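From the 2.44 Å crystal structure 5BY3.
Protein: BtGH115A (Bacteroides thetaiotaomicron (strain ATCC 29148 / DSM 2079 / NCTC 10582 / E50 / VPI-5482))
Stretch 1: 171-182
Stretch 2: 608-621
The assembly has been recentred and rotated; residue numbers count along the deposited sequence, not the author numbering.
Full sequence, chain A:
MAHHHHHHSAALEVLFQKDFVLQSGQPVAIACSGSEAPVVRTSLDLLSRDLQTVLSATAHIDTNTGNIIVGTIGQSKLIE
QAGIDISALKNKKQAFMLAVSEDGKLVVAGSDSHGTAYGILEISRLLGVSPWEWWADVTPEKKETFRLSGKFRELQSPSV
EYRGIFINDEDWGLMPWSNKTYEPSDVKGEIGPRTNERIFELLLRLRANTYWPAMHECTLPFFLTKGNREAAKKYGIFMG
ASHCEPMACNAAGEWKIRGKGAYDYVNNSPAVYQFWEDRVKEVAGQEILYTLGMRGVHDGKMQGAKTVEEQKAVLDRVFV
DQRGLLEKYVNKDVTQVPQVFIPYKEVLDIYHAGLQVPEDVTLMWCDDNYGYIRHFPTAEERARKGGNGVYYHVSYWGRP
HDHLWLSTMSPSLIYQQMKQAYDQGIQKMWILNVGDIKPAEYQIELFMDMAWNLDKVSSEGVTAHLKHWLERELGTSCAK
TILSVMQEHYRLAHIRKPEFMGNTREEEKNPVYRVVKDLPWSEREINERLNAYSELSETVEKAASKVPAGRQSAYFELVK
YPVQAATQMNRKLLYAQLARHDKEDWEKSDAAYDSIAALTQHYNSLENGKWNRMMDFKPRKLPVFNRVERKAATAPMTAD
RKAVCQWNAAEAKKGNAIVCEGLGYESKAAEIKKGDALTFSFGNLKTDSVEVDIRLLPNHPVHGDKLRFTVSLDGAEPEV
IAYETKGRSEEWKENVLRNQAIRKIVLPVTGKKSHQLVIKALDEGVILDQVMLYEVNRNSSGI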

# COMPACT_ATOMS: atom_id res chain seq x y z
N ASP A 171 -5.85 -14.96 6.49
CA ASP A 171 -6.29 -16.36 6.70
C ASP A 171 -5.34 -17.40 6.07
O ASP A 171 -5.37 -18.55 6.51
CB ASP A 171 -7.68 -16.69 6.11
CG ASP A 171 -8.81 -15.75 6.56
OD1 ASP A 171 -8.61 -14.53 6.73
OD2 ASP A 171 -9.96 -16.25 6.66
N TRP A 172 -4.55 -17.00 5.05
CA TRP A 172 -3.75 -17.93 4.22
C TRP A 172 -2.26 -17.61 4.23
O TRP A 172 -1.52 -18.06 3.37
CB TRP A 172 -4.28 -18.00 2.79
CG TRP A 172 -5.73 -18.21 2.74
CD1 TRP A 172 -6.38 -19.41 2.70
CD2 TRP A 172 -6.77 -17.20 2.79
NE1 TRP A 172 -7.75 -19.22 2.72
CE2 TRP A 172 -8.02 -17.88 2.79
CE3 TRP A 172 -6.76 -15.80 2.85
CZ2 TRP A 172 -9.26 -17.20 2.85
CZ3 TRP A 172 -7.99 -15.12 2.90
CH2 TRP A 172 -9.22 -15.83 2.89
N GLY A 173 -1.79 -16.87 5.22
CA GLY A 173 -0.40 -16.47 5.27
C GLY A 173 0.09 -16.07 6.64
O GLY A 173 0.65 -16.88 7.37
N LEU A 174 -0.11 -14.81 7.00
CA LEU A 174 0.46 -14.35 8.25
C LEU A 174 -0.17 -15.00 9.46
O LEU A 174 0.55 -15.28 10.44
CB LEU A 174 0.52 -12.83 8.36
CG LEU A 174 1.34 -12.22 9.49
CD1 LEU A 174 1.84 -10.85 9.12
CD2 LEU A 174 0.50 -12.12 10.74
N MSE A 175 -1.46 -15.32 9.42
CA MSE A 175 -2.06 -16.03 10.62
C MSE A 175 -1.43 -17.43 10.80
O MSE A 175 -0.80 -17.63 11.83
CB MSE A 175 -3.58 -15.96 10.78
CG MSE A 175 -4.02 -16.45 12.16
SE MSE A 175 -4.12 -18.44 12.20
CE MSE A 175 -5.67 -18.84 11.07
N PRO A 176 -1.55 -18.36 9.83
CA PRO A 176 -0.95 -19.71 10.04
C PRO A 176 0.55 -19.68 10.24
O PRO A 176 1.08 -20.45 11.03
CB PRO A 176 -1.31 -20.50 8.77
CG PRO A 176 -1.75 -19.49 7.77
CD PRO A 176 -2.18 -18.24 8.50
N TRP A 177 1.24 -18.77 9.56
CA TRP A 177 2.68 -18.64 9.76
C TRP A 177 3.01 -18.30 11.23
O TRP A 177 3.91 -18.90 11.82
CB TRP A 177 3.25 -17.60 8.81
CG TRP A 177 4.63 -17.26 9.13
CD1 TRP A 177 5.76 -18.01 8.86
CD2 TRP A 177 5.08 -16.09 9.83
NE1 TRP A 177 6.87 -17.36 9.35
CE2 TRP A 177 6.48 -16.19 9.96
CE3 TRP A 177 4.43 -14.97 10.37
CZ2 TRP A 177 7.25 -15.21 10.59
CZ3 TRP A 177 5.21 -13.97 11.02
CH2 TRP A 177 6.61 -14.11 11.13
N SER A 178 2.29 -17.35 11.81
CA SER A 178 2.52 -16.98 13.20
C SER A 178 2.16 -18.12 14.20
O SER A 178 3.02 -18.52 15.00
CB SER A 178 1.74 -15.71 13.55
OG SER A 178 2.03 -15.35 14.88
N ASN A 179 0.92 -18.61 14.08
CA ASN A 179 0.29 -19.67 14.87
C ASN A 179 0.91 -21.08 14.81
O ASN A 179 0.66 -21.90 15.68
CB ASN A 179 -1.17 -19.77 14.41
CG ASN A 179 -2.06 -20.56 15.35
OD1 ASN A 179 -2.27 -20.17 16.49
ND2 ASN A 179 -2.60 -21.64 14.86
N LYS A 180 1.68 -21.37 13.77
CA LYS A 180 2.32 -22.71 13.63
C LYS A 180 3.84 -22.66 13.38
O LYS A 180 4.56 -23.48 13.92
CB LYS A 180 1.62 -23.59 12.59
CG LYS A 180 0.12 -23.38 12.45
CD LYS A 180 -0.76 -24.46 13.04
CE LYS A 180 -1.91 -24.64 12.03
NZ LYS A 180 -3.06 -25.47 12.49
N THR A 181 4.32 -21.68 12.61
CA THR A 181 5.73 -21.64 12.28
C THR A 181 6.60 -20.77 13.17
O THR A 181 7.62 -21.24 13.69
CB THR A 181 5.95 -21.26 10.84
OG1 THR A 181 5.08 -22.04 10.01
CG2 THR A 181 7.40 -21.53 10.47
N TYR A 182 6.22 -19.51 13.38
CA TYR A 182 7.07 -18.60 14.13
C TYR A 182 6.84 -18.54 15.63
O TYR A 182 7.80 -18.50 16.40
CB TYR A 182 7.03 -17.19 13.54
CG TYR A 182 7.99 -16.27 14.25
CD1 TYR A 182 9.36 -16.46 14.16
CD2 TYR A 182 7.51 -15.24 15.06
CE1 TYR A 182 10.24 -15.63 14.85
CE2 TYR A 182 8.37 -14.40 15.75
CZ TYR A 182 9.74 -14.60 15.63
OH TYR A 182 10.59 -13.78 16.29
N ASN A 608 15.66 -22.71 6.33
CA ASN A 608 15.11 -23.88 7.06
C ASN A 608 13.67 -24.17 6.73
O ASN A 608 13.36 -25.14 6.02
CB ASN A 608 15.38 -23.85 8.57
CG ASN A 608 16.85 -24.01 8.88
OD1 ASN A 608 17.64 -24.46 8.03
ND2 ASN A 608 17.25 -23.63 10.11
N GLY A 609 12.81 -23.32 7.25
CA GLY A 609 11.42 -23.15 6.82
C GLY A 609 11.04 -21.92 7.64
O GLY A 609 10.01 -21.93 8.32
N LYS A 610 11.89 -20.88 7.60
CA LYS A 610 11.58 -19.64 8.31
C LYS A 610 10.19 -19.07 7.94
O LYS A 610 9.48 -18.60 8.82
CB LYS A 610 12.68 -18.61 8.13
CG LYS A 610 12.42 -17.27 8.81
CD LYS A 610 13.58 -16.36 8.52
CE LYS A 610 13.19 -14.91 8.78
NZ LYS A 610 14.35 -14.03 9.05
N TRP A 611 9.79 -19.19 6.68
CA TRP A 611 8.51 -18.67 6.22
C TRP A 611 7.60 -19.78 5.82
O TRP A 611 6.82 -19.61 4.90
CB TRP A 611 8.69 -17.72 5.03
CG TRP A 611 9.70 -16.64 5.29
CD1 TRP A 611 10.93 -16.53 4.73
CD2 TRP A 611 9.56 -15.52 6.18
NE1 TRP A 611 11.57 -15.42 5.18
CE2 TRP A 611 10.75 -14.77 6.08
CE3 TRP A 611 8.55 -15.07 7.03
CZ2 TRP A 611 10.98 -13.58 6.83
CZ3 TRP A 611 8.76 -13.90 7.78
CH2 TRP A 611 9.96 -13.18 7.68
N ASN A 612 7.70 -20.92 6.48
CA ASN A 612 6.74 -21.97 6.19
C ASN A 612 5.29 -21.52 6.49
O ASN A 612 5.04 -20.93 7.56
CB ASN A 612 7.10 -23.27 6.90
CG ASN A 612 6.24 -24.43 6.44
OD1 ASN A 612 5.84 -24.51 5.29
ND2 ASN A 612 5.92 -25.33 7.37
N ARG A 613 4.37 -21.79 5.53
CA ARG A 613 2.95 -21.35 5.57
C ARG A 613 2.63 -19.89 5.18
O ARG A 613 1.45 -19.55 4.99
CB ARG A 613 2.30 -21.58 6.95
CG ARG A 613 2.37 -23.01 7.45
CD ARG A 613 1.78 -23.11 8.84
NE ARG A 613 1.33 -24.48 9.04
CZ ARG A 613 2.11 -25.45 9.51
NH1 ARG A 613 3.37 -25.19 9.86
NH2 ARG A 613 1.61 -26.68 9.63
N MSE A 614 3.64 -19.01 5.12
CA MSE A 614 3.44 -17.61 4.72
C MSE A 614 2.92 -17.47 3.31
O MSE A 614 2.31 -16.46 3.01
CB MSE A 614 4.78 -16.91 4.90
CG MSE A 614 4.84 -15.42 4.56
SE MSE A 614 3.49 -14.27 5.41
CE MSE A 614 4.65 -13.53 6.80
N MSE A 615 3.14 -18.47 2.45
CA MSE A 615 2.76 -18.39 1.03
C MSE A 615 1.84 -19.47 0.60
O MSE A 615 2.16 -20.67 0.71
CB MSE A 615 3.95 -18.39 0.09
CG MSE A 615 3.54 -18.14 -1.38
SE MSE A 615 2.67 -16.39 -1.62
CE MSE A 615 4.26 -15.29 -1.21
N ASP A 616 0.69 -19.04 0.10
CA ASP A 616 -0.36 -19.96 -0.32
C ASP A 616 -0.76 -19.53 -1.71
O ASP A 616 -1.25 -18.42 -1.90
CB ASP A 616 -1.55 -19.88 0.65
CG ASP A 616 -2.65 -20.84 0.32
OD1 ASP A 616 -2.75 -21.27 -0.84
OD2 ASP A 616 -3.47 -21.16 1.23
N PHE A 617 -0.52 -20.38 -2.70
CA PHE A 617 -0.80 -20.00 -4.06
C PHE A 617 -2.29 -20.13 -4.46
O PHE A 617 -2.66 -19.81 -5.60
CB PHE A 617 0.21 -20.64 -5.05
CG PHE A 617 -0.02 -22.13 -5.36
CD1 PHE A 617 0.61 -23.13 -4.60
CD2 PHE A 617 -0.77 -22.52 -6.48
CE1 PHE A 617 0.44 -24.49 -4.91
CE2 PHE A 617 -0.92 -23.88 -6.80
CZ PHE A 617 -0.32 -24.87 -6.01
N LYS A 618 -3.12 -20.60 -3.51
CA LYS A 618 -4.59 -20.73 -3.67
C LYS A 618 -5.38 -19.97 -2.60
O LYS A 618 -6.36 -20.51 -2.08
CB LYS A 618 -5.05 -22.20 -3.71
CG LYS A 618 -4.06 -23.16 -4.38
CD LYS A 618 -4.63 -24.57 -4.57
CE LYS A 618 -5.28 -24.71 -5.93
NZ LYS A 618 -5.75 -26.09 -6.12
N PRO A 619 -4.99 -18.69 -2.29
CA PRO A 619 -5.68 -17.96 -1.20
C PRO A 619 -7.18 -17.89 -1.45
O PRO A 619 -7.62 -17.62 -2.57
CB PRO A 619 -5.07 -16.56 -1.27
CG PRO A 619 -4.57 -16.42 -2.68
CD PRO A 619 -4.10 -17.78 -3.05
N ARG A 620 -7.94 -18.21 -0.41
CA ARG A 620 -9.40 -18.30 -0.45
C ARG A 620 -9.96 -19.35 -1.46
O ARG A 620 -11.14 -19.35 -1.73
CB ARG A 620 -9.98 -16.88 -0.64
CG ARG A 620 -11.30 -16.61 0.06
CD ARG A 620 -11.80 -15.21 -0.26
NE ARG A 620 -13.21 -15.26 -0.62
CZ ARG A 620 -13.78 -14.57 -1.59
NH1 ARG A 620 -13.10 -13.71 -2.32
NH2 ARG A 620 -15.07 -14.71 -1.80
N LYS A 621 -9.10 -20.22 -2.00
CA LYS A 621 -9.52 -21.31 -2.92
C LYS A 621 -10.38 -20.83 -4.08
O LYS A 621 -11.35 -21.50 -4.49
CB LYS A 621 -10.24 -22.47 -2.19
CG LYS A 621 -9.84 -22.75 -0.76
CD LYS A 621 -8.67 -23.70 -0.68
CE LYS A 621 -8.38 -24.01 0.80
NZ LYS A 621 -7.63 -25.29 0.99

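Two hydrogen bonds fix this contact, and both run from side chains of the helix to bare backbone carbonyls of the irregular stretch. Thr 181 OG1 donates to Asn 612 O at 2.7 Å, and Trp 177 NE1 donates to Lys 610 O at 2.9 Å, with a nearly straight N-H...O angle of 167°. The donors sit one helical turn apart, and the acceptors lie in two overlapping turns, type I from Gly 609 to Asn 612 and type II from Trp 611 to Met 614. The turns use Gly 609 O and Trp 611 O for their own hydrogen bonds, while Lys 610 O and Asn 612 O accept from the helix side chains.

The indole of Trp 177 does more than donate. Lys 610 O and Asn 612 O lie at its edge, while one face receives the selenomethionine Met 614, whose CE stands 4.2 Å from the centroid of the six-membered ring. Trp 611 meets the same indole obliquely, Trp 177 CZ2 to Trp 611 CZ3 at 3.4 Å, with the planes at 31°. One large ring thus combines a polar edge with an apolar face.

Where the helix begins, the backbones come closest: the CA atoms of Gly 173 and Met 614 are 4.0 Å apart. Glycine suits this spot, because an ideal CB on Gly 173 would lie a tight 3.0 Å from Met 614 O.

Just before it, Trp 172 offers one ring face to backbone and aliphatic atoms. Pro 619 CA lies 4.2 Å from the centroid of the Trp 172 five-membered ring and Arg 620 CB 4.0 Å from that of the Trp 172 six-membered ring. Trp 172 NE1 and Arg 620 N, 3.3 Å apart, are both donors, so their closeness reflects packing.

Farther out, Arg 613 lies along the helix, its CD 3.5 Å from Pro 176 O, and Lys 180 CB covers one guanidinium face, 3.6 Å from Arg 613 NH1.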